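PDB 5GKV: esterase A from Caulobacter crescentus, which probably hydrolyses ester bonds, as a penicillin-binding protein homologue of the beta-lactamase family. Local coordinates for residues A236-A240 with F241-W245; L160-I163 with G164-S167; A178-I181 with F182-D186. All coordinates share one frame; numbering follows the deposited sequence.

Contact 1: residues A236-A240 with F241-W245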
loop_
_atom_site.group_PDB
_atom_site.type_symbol
_atom_site.label_atom_id
_atom_site.label_comp_id
_atom_site.label_asym_id
_atom_site.label_seq_id
_atom_site.Cartn_x
_atom_site.Cartn_y
_atom_site.Cartn_z
ATOM N N ALA A 236 -11.530 -4.945 17.546
ATOM C CA ALA A 236 -10.687 -4.981 16.351
ATOM C C ALA A 236 -9.875 -3.700 16.214
ATOM O O ALA A 236 -8.656 -3.748 16.018
ATOM C CB ALA A 236 -11.548 -5.209 15.104
ATOM N N VAL A 237 -10.528 -2.540 16.315
ATOM C CA VAL A 237 -9.765 -1.295 16.221
ATOM C C VAL A 237 -8.821 -1.172 17.412
ATOM O O VAL A 237 -7.675 -0.740 17.261
ATOM C CB VAL A 237 -10.704 -0.073 16.077
ATOM C CG1 VAL A 237 -11.499 0.155 17.324
ATOM C CG2 VAL A 237 -9.909 1.204 15.707
ATOM N N GLU A 238 -9.262 -1.610 18.599
ATOM C CA GLU A 238 -8.398 -1.614 19.780
ATOM C C GLU A 238 -7.112 -2.396 19.533
ATOM O O GLU A 238 -6.006 -1.891 19.770
ATOM C CB GLU A 238 -9.131 -2.226 20.972
ATOM C CG GLU A 238 -10.091 -1.315 21.673
ATOM C CD GLU A 238 -9.490 -0.719 22.931
ATOM O OE1 GLU A 238 -10.013 0.321 23.386
ATOM O OE2 GLU A 238 -8.498 -1.289 23.449
ATOM N N ALA A 239 -7.244 -3.650 19.090
ATOM C CA ALA A 239 -6.065 -4.476 18.848
ATOM C C ALA A 239 -5.229 -3.923 17.696
ATOM O O ALA A 239 -3.990 -3.971 17.741
ATOM C CB ALA A 239 -6.483 -5.920 18.571
ATOM N N ALA A 240 -5.885 -3.384 16.660
ATOM C CA ALA A 240 -5.152 -2.961 15.464
ATOM C C ALA A 240 -4.283 -1.745 15.743
ATOM O O ALA A 240 -3.156 -1.653 15.241
ATOM C CB ALA A 240 -6.115 -2.645 14.315
ATOM N N PHE A 241 -4.786 -0.790 16.524
ATOM C CA PHE A 241 -4.135 0.517 16.599
ATOM C C PHE A 241 -3.797 1.001 18.002
ATOM O O PHE A 241 -2.909 1.850 18.129
ATOM C CB PHE A 241 -5.004 1.584 15.913
ATOM C CG PHE A 241 -4.865 1.607 14.408
ATOM C CD1 PHE A 241 -3.695 2.054 13.812
ATOM C CD2 PHE A 241 -5.895 1.166 13.589
ATOM C CE1 PHE A 241 -3.561 2.072 12.432
ATOM C CE2 PHE A 241 -5.761 1.184 12.210
ATOM C CZ PHE A 241 -4.593 1.642 11.636
ATOM N N PHE A 242 -4.432 0.491 19.058
ATOM C CA PHE A 242 -4.368 1.178 20.342
ATOM C C PHE A 242 -3.662 0.380 21.432
ATOM O O PHE A 242 -3.766 0.729 22.613
ATOM C CB PHE A 242 -5.778 1.577 20.775
ATOM C CG PHE A 242 -6.398 2.608 19.886
ATOM C CD1 PHE A 242 -6.009 3.939 19.969
ATOM C CD2 PHE A 242 -7.367 2.257 18.962
ATOM C CE1 PHE A 242 -6.570 4.896 19.149
ATOM C CE2 PHE A 242 -7.938 3.216 18.135
ATOM C CZ PHE A 242 -7.536 4.532 18.228
ATOM N N LYS A 243 -2.932 -0.658 21.072
ATOM C CA LYS A 243 -2.149 -1.386 22.055
ATOM C C LYS A 243 -0.712 -0.896 22.036
ATOM O O LYS A 243 -0.251 -0.334 21.036
ATOM C CB LYS A 243 -2.186 -2.893 21.772
ATOM C CG LYS A 243 -3.575 -3.500 21.822
ATOM C CD LYS A 243 -4.195 -3.289 23.200
ATOM C CE LYS A 243 -5.496 -4.061 23.364
ATOM N NZ LYS A 243 -6.052 -3.853 24.735
ATOM N N PRO A 244 0.024 -1.078 23.136
ATOM C CA PRO A 244 1.461 -0.743 23.119
ATOM C C PRO A 244 2.238 -1.508 22.063
ATOM O O PRO A 244 3.296 -1.040 21.623
ATOM C CB PRO A 244 1.930 -1.117 24.536
ATOM C CG PRO A 244 0.697 -1.100 25.369
ATOM C CD PRO A 244 -0.424 -1.544 24.461
ATOM N N TRP A 245 1.739 -2.667 21.635
ATOM C CA TRP A 245 2.410 -3.499 20.652
ATOM C C TRP A 245 1.780 -3.412 19.265
ATOM O O TRP A 245 2.180 -4.163 18.371
ATOM C CB TRP A 245 2.413 -4.948 21.132
ATOM C CG TRP A 245 1.044 -5.422 21.437
ATOM C CD1 TRP A 245 0.141 -5.949 20.556
ATOM C CD2 TRP A 245 0.391 -5.393 22.713
ATOM N NE1 TRP A 245 -1.030 -6.258 21.205
ATOM C CE2 TRP A 245 -0.904 -5.929 22.529
ATOM C CE3 TRP A 245 0.772 -4.964 23.992
ATOM C CZ2 TRP A 245 -1.820 -6.056 23.581
ATOM C CZ3 TRP A 245 -0.136 -5.096 25.037
ATOM C CH2 TRP A 245 -1.418 -5.639 24.824
#

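Contact 2: residues L160-I163 with G164-S167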
loop_
_atom_site.group_PDB
_atom_site.type_symbol
_atom_site.label_atom_id
_atom_site.label_comp_id
_atom_site.label_asym_id
_atom_site.label_seq_id
_atom_site.Cartn_x
_atom_site.Cartn_y
_atom_site.Cartn_z
ATOM N N LEU A 160 -11.279 -12.307 15.703
ATOM C CA LEU A 160 -12.002 -11.320 16.498
ATOM C C LEU A 160 -13.415 -11.053 15.996
ATOM O O LEU A 160 -14.155 -10.330 16.669
ATOM C CB LEU A 160 -11.216 -9.999 16.525
ATOM C CG LEU A 160 -9.861 -10.028 17.234
ATOM C CD1 LEU A 160 -8.981 -8.886 16.706
ATOM C CD2 LEU A 160 -10.068 -9.891 18.736
ATOM N N PHE A 161 -13.787 -11.561 14.827
ATOM C CA PHE A 161 -15.101 -11.327 14.240
ATOM C C PHE A 161 -15.310 -12.339 13.103
ATOM O O PHE A 161 -14.346 -12.971 12.648
ATOM C CB PHE A 161 -15.256 -9.874 13.736
ATOM C CG PHE A 161 -14.133 -9.393 12.838
ATOM C CD1 PHE A 161 -14.173 -9.619 11.468
ATOM C CD2 PHE A 161 -13.063 -8.687 13.374
ATOM C CE1 PHE A 161 -13.132 -9.157 10.628
ATOM C CE2 PHE A 161 -12.015 -8.209 12.553
ATOM C CZ PHE A 161 -12.059 -8.445 11.180
ATOM N N PRO A 162 -16.552 -12.533 12.664
ATOM C CA PRO A 162 -16.835 -13.621 11.724
ATOM C C PRO A 162 -16.446 -13.266 10.300
ATOM O O PRO A 162 -16.444 -12.094 9.901
ATOM C CB PRO A 162 -18.356 -13.800 11.830
ATOM C CG PRO A 162 -18.771 -13.077 13.043
ATOM C CD PRO A 162 -17.797 -11.965 13.223
ATOM N N ILE A 163 -16.110 -14.315 9.542
ATOM C CA ILE A 163 -15.969 -14.185 8.098
ATOM C C ILE A 163 -17.277 -13.675 7.508
ATOM O O ILE A 163 -18.370 -14.085 7.930
ATOM C CB ILE A 163 -15.591 -15.537 7.468
ATOM C CG1 ILE A 163 -14.205 -16.024 7.925
ATOM C CG2 ILE A 163 -15.663 -15.434 5.950
ATOM C CD1 ILE A 163 -13.035 -15.308 7.225
ATOM N N GLY A 164 -17.170 -12.778 6.521
ATOM C CA GLY A 164 -18.333 -12.305 5.785
ATOM C C GLY A 164 -19.299 -11.474 6.602
ATOM O O GLY A 164 -20.497 -11.440 6.296
ATOM N N SER A 165 -18.816 -10.817 7.651
ATOM C CA SER A 165 -19.657 -9.918 8.425
ATOM C C SER A 165 -19.320 -8.496 8.003
ATOM O O SER A 165 -20.011 -7.912 7.161
ATOM C CB SER A 165 -19.460 -10.137 9.931
ATOM O OG SER A 165 -18.103 -9.981 10.336
ATOM N N ALA A 166 -18.257 -7.937 8.572
ATOM C CA ALA A 166 -17.686 -6.688 8.093
ATOM C C ALA A 166 -16.173 -6.849 8.029
ATOM O O ALA A 166 -15.577 -7.587 8.824
ATOM C CB ALA A 166 -18.075 -5.498 8.989
ATOM N N SER A 167 -15.552 -6.184 7.054
ATOM C CA SER A 167 -14.097 -6.147 7.044
ATOM C C SER A 167 -13.600 -5.386 8.268
ATOM O O SER A 167 -14.270 -4.486 8.789
ATOM C CB SER A 167 -13.571 -5.497 5.752
ATOM O OG SER A 167 -14.054 -4.165 5.630
HETATM O O HOH W 1 -15.740 -10.319 7.894
#

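Contact 3: residues A178-I181 with F182-D186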
loop_
_atom_site.group_PDB
_atom_site.type_symbol
_atom_site.label_atom_id
_atom_site.label_comp_id
_atom_site.label_asym_id
_atom_site.label_seq_id
_atom_site.Cartn_x
_atom_site.Cartn_y
_atom_site.Cartn_z
ATOM N N ALA A 178 -0.188 -12.042 4.089
ATOM C CA ALA A 178 0.163 -12.066 2.673
ATOM C C ALA A 178 1.583 -12.579 2.463
ATOM O O ALA A 178 1.830 -13.387 1.560
ATOM C CB ALA A 178 0.012 -10.669 2.063
ATOM N N GLY A 179 2.526 -12.116 3.288
ATOM C CA GLY A 179 3.921 -12.459 3.067
ATOM C C GLY A 179 4.188 -13.936 3.274
ATOM O O GLY A 179 4.992 -14.537 2.557
ATOM N N GLU A 180 3.522 -14.541 4.255
ATOM C CA GLU A 180 3.820 -15.929 4.581
ATOM C C GLU A 180 3.153 -16.870 3.588
ATOM O O GLU A 180 3.740 -17.887 3.210
ATOM C CB GLU A 180 3.394 -16.228 6.028
ATOM C CG GLU A 180 3.668 -17.646 6.510
ATOM C CD GLU A 180 5.143 -17.991 6.608
ATOM O OE1 GLU A 180 6.000 -17.124 6.327
ATOM O OE2 GLU A 180 5.444 -19.156 6.960
ATOM N N ILE A 181 1.940 -16.538 3.144
ATOM C CA ILE A 181 1.327 -17.267 2.036
ATOM C C ILE A 181 2.250 -17.230 0.824
ATOM O O ILE A 181 2.561 -18.268 0.215
ATOM C CB ILE A 181 -0.056 -16.680 1.707
ATOM C CG1 ILE A 181 -1.045 -16.896 2.872
ATOM C CG2 ILE A 181 -0.607 -17.285 0.410
ATOM C CD1 ILE A 181 -2.326 -16.104 2.693
ATOM N N PHE A 182 2.736 -16.029 0.483
ATOM C CA PHE A 182 3.653 -15.884 -0.650
ATOM C C PHE A 182 4.905 -16.742 -0.474
ATOM O O PHE A 182 5.299 -17.483 -1.385
ATOM C CB PHE A 182 4.055 -14.415 -0.825
ATOM C CG PHE A 182 4.910 -14.186 -2.039
ATOM C CD1 PHE A 182 6.285 -14.288 -1.965
ATOM C CD2 PHE A 182 4.325 -13.891 -3.255
ATOM C CE1 PHE A 182 7.062 -14.100 -3.098
ATOM C CE2 PHE A 182 5.091 -13.711 -4.385
ATOM C CZ PHE A 182 6.460 -13.817 -4.302
ATOM N N ARG A 183 5.566 -16.618 0.681
ATOM C CA ARG A 183 6.823 -17.325 0.930
ATOM C C ARG A 183 6.648 -18.837 0.800
ATOM O O ARG A 183 7.456 -19.519 0.155
ATOM C CB ARG A 183 7.354 -16.951 2.322
ATOM C CG ARG A 183 8.807 -17.320 2.594
ATOM C CD ARG A 183 9.206 -17.045 4.065
ATOM N NE ARG A 183 8.477 -17.901 5.005
ATOM C CZ ARG A 183 8.561 -19.235 5.036
ATOM N NH1 ARG A 183 9.349 -19.882 4.178
ATOM N NH2 ARG A 183 7.847 -19.928 5.921
ATOM N N ARG A 184 5.584 -19.377 1.391
ATOM C CA ARG A 184 5.367 -20.820 1.331
ATOM C C ARG A 184 5.060 -21.303 -0.079
ATOM O O ARG A 184 5.388 -22.447 -0.420
ATOM C CB ARG A 184 4.242 -21.210 2.276
ATOM C CG ARG A 184 4.540 -20.786 3.688
ATOM C CD ARG A 184 4.200 -21.829 4.675
ATOM N NE ARG A 184 4.472 -21.357 6.025
ATOM C CZ ARG A 184 4.356 -22.118 7.105
ATOM N NH1 ARG A 184 3.980 -23.384 6.967
ATOM N NH2 ARG A 184 4.606 -21.613 8.314
ATOM N N VAL A 185 4.446 -20.469 -0.911
ATOM C CA VAL A 185 4.115 -20.898 -2.268
ATOM C C VAL A 185 5.264 -20.629 -3.231
ATOM O O VAL A 185 5.721 -21.527 -3.947
ATOM C CB VAL A 185 2.808 -20.227 -2.744
ATOM C CG1 VAL A 185 2.604 -20.473 -4.234
ATOM C CG2 VAL A 185 1.632 -20.774 -1.958
ATOM N N ASP A 186 5.752 -19.392 -3.256
ATOM C CA ASP A 186 6.806 -19.021 -4.190
ATOM C C ASP A 186 8.159 -19.564 -3.747
ATOM O O ASP A 186 8.968 -19.983 -4.581
ATOM C CB ASP A 186 6.862 -17.492 -4.337
ATOM C CG ASP A 186 8.052 -17.028 -5.164
ATOM O OD1 ASP A 186 9.191 -17.051 -4.648
ATOM O OD2 ASP A 186 7.838 -16.633 -6.330
#

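Contact 1: residues A236-A240 with F241-W245
F242 folds back along the last turn of helix 235-241 and sets its ring edge against V237: CE2 lies 3.7 Å from V237 CG2, which sits in the plane of the ring, and CD2 comes to 3.5 Å from V237 O. CG2 of V237 is available for this meeting because it stands anti to the backbone N (chi1, measured to CG1, is 67°). The tight part lies beneath, at the helix backbone, where F241 N bonds to V237 O at 3.0 Å and F242 N to E238 O at 2.9 Å, and where F241 CD2 rests 3.9 Å from A240 CB. It is tight again where K243 CB covers the centre of one face of the buried W245 indole, whose NE1 is bonded to F135 O.

The solvent side is looser. There the F242 ring is exposed, although F241 CB lies over one face toward the rim and F230 meets it edge-to-face. The bent chains of E238 and K243 cross in a long salt bridge, E238 OE2 3.8 Å from K243 NZ. With F242 the first residue to leave helical angles, the arrangement is that of a helix C-terminus running into a loop, its last turn overlaid by aromatic and lysine side chains.

Contact 2: residues L160-I163 with G164-S167
The F161 ring has a water at its edge, in the plane, and A166 O approaches obliquely, 3.4 Å from CE1. S165 OG also stands obliquely to this ring, 4.1 Å from CD1. The ring is placed there by a first torsion of 51°, which holds CG between the backbone N and the carbonyl carbon. The pyrrolidine of P162 is met at one corner, where CD lies 3.5 Å from S165 OG.

That hydroxyl donates to P162 O at 2.7 Å, arriving 28° out of the carbonyl plane, and so ties the first residue of a type II beta turn, P162 to S165, to its last. The water takes the inside of the bend: it donates to P162 O and to A166 O (2.9 Å) and accepts from S165 N (3.1 Å), so P162 O receives two donors. G164, at the third position of the turn, has the positive phi (67°) that a type II turn requires there.

The turn is a surface bend in the loop between helices 147-156 and 173-186. Backbone bonds of L160 with G131 and of S167 with L310 fasten the chain on either side of the turn, S167 OG is bonded to D309 OD1, and both F161 and A166 rest on L310.

Contact 3: residues A178-I181 with F182-D186
E180 reaches up its own helix to grip R183 and R184, one turn further on. From CB the chain runs to CG, anti to the backbone N (chi1 -179°), where CG lies 3.8 Å from R184 NE. A bend at chi2 (66°) then turns the carboxylate along the helix, bringing CD between the two arginines. OE1 accepts from R183 NE at 2.9 Å and also from W147 NE1. OE2 carries the heavier load, with three donors: R183 NH2 at 2.7 Å, R184 NE at 2.6 Å and R184 NH2 at 2.9 Å.

The two guanidinium groups come to it differently. R183 lies beside E180, pointing the same way, and offers NE and NH2 to the two oxygens in a side-on pair; both bonds are on the syn side but tilted out of the carboxylate plane. R184 instead stands nearly perpendicular, the two planes 81° apart, and turns its NE edge to OE2 alone. Its NE arrives from above the carboxylate plane, whereas its NH2 meets OE2 at the anti lone pair, and OE2 stays close to the plane of the R184 guanidinium. Two positive groups around a buried carboxylate would be expected to favour its ionised form. R184 NH1 extends the salt-bridge network to E111.

Beneath it, the helix keeps its regular bonds, such as R184 N to E180 O at 3.0 Å. F182 leaves on another side of helix 173-186, one ring face covered by D186 CB, and packs on L89, I90 and L93 of helix 82-95 and on M190 and A193 of helix 190-202. I181 meets V105 and V185 meets V108 of helix 105-108, while W109 lies against E180 and R184.

How the contacts relate
Along the chain the order is contact 2, contact 3, contact 1. Contact 2 belongs to the loop leading toward helix 173-186, contact 3 forms the last two turns or so of that helix, and contact 1 closes helix 235-241. Contacts 1 and 2, with centres about 17 Å apart, touch through packing: A236 CB lies 4.0 Å from F161 CE2. Contact 3 stands apart, its centre about 25 Å from that of contact 1 and about 23 Å from that of contact 2. None includes a strand of the antiparallel sheet. Contacts 1 and 2 thus join the start of helix 235-241 to the loop before helix 173-186, while contact 3 packs its own helix against helices 82-95, 105-108 and 190-202.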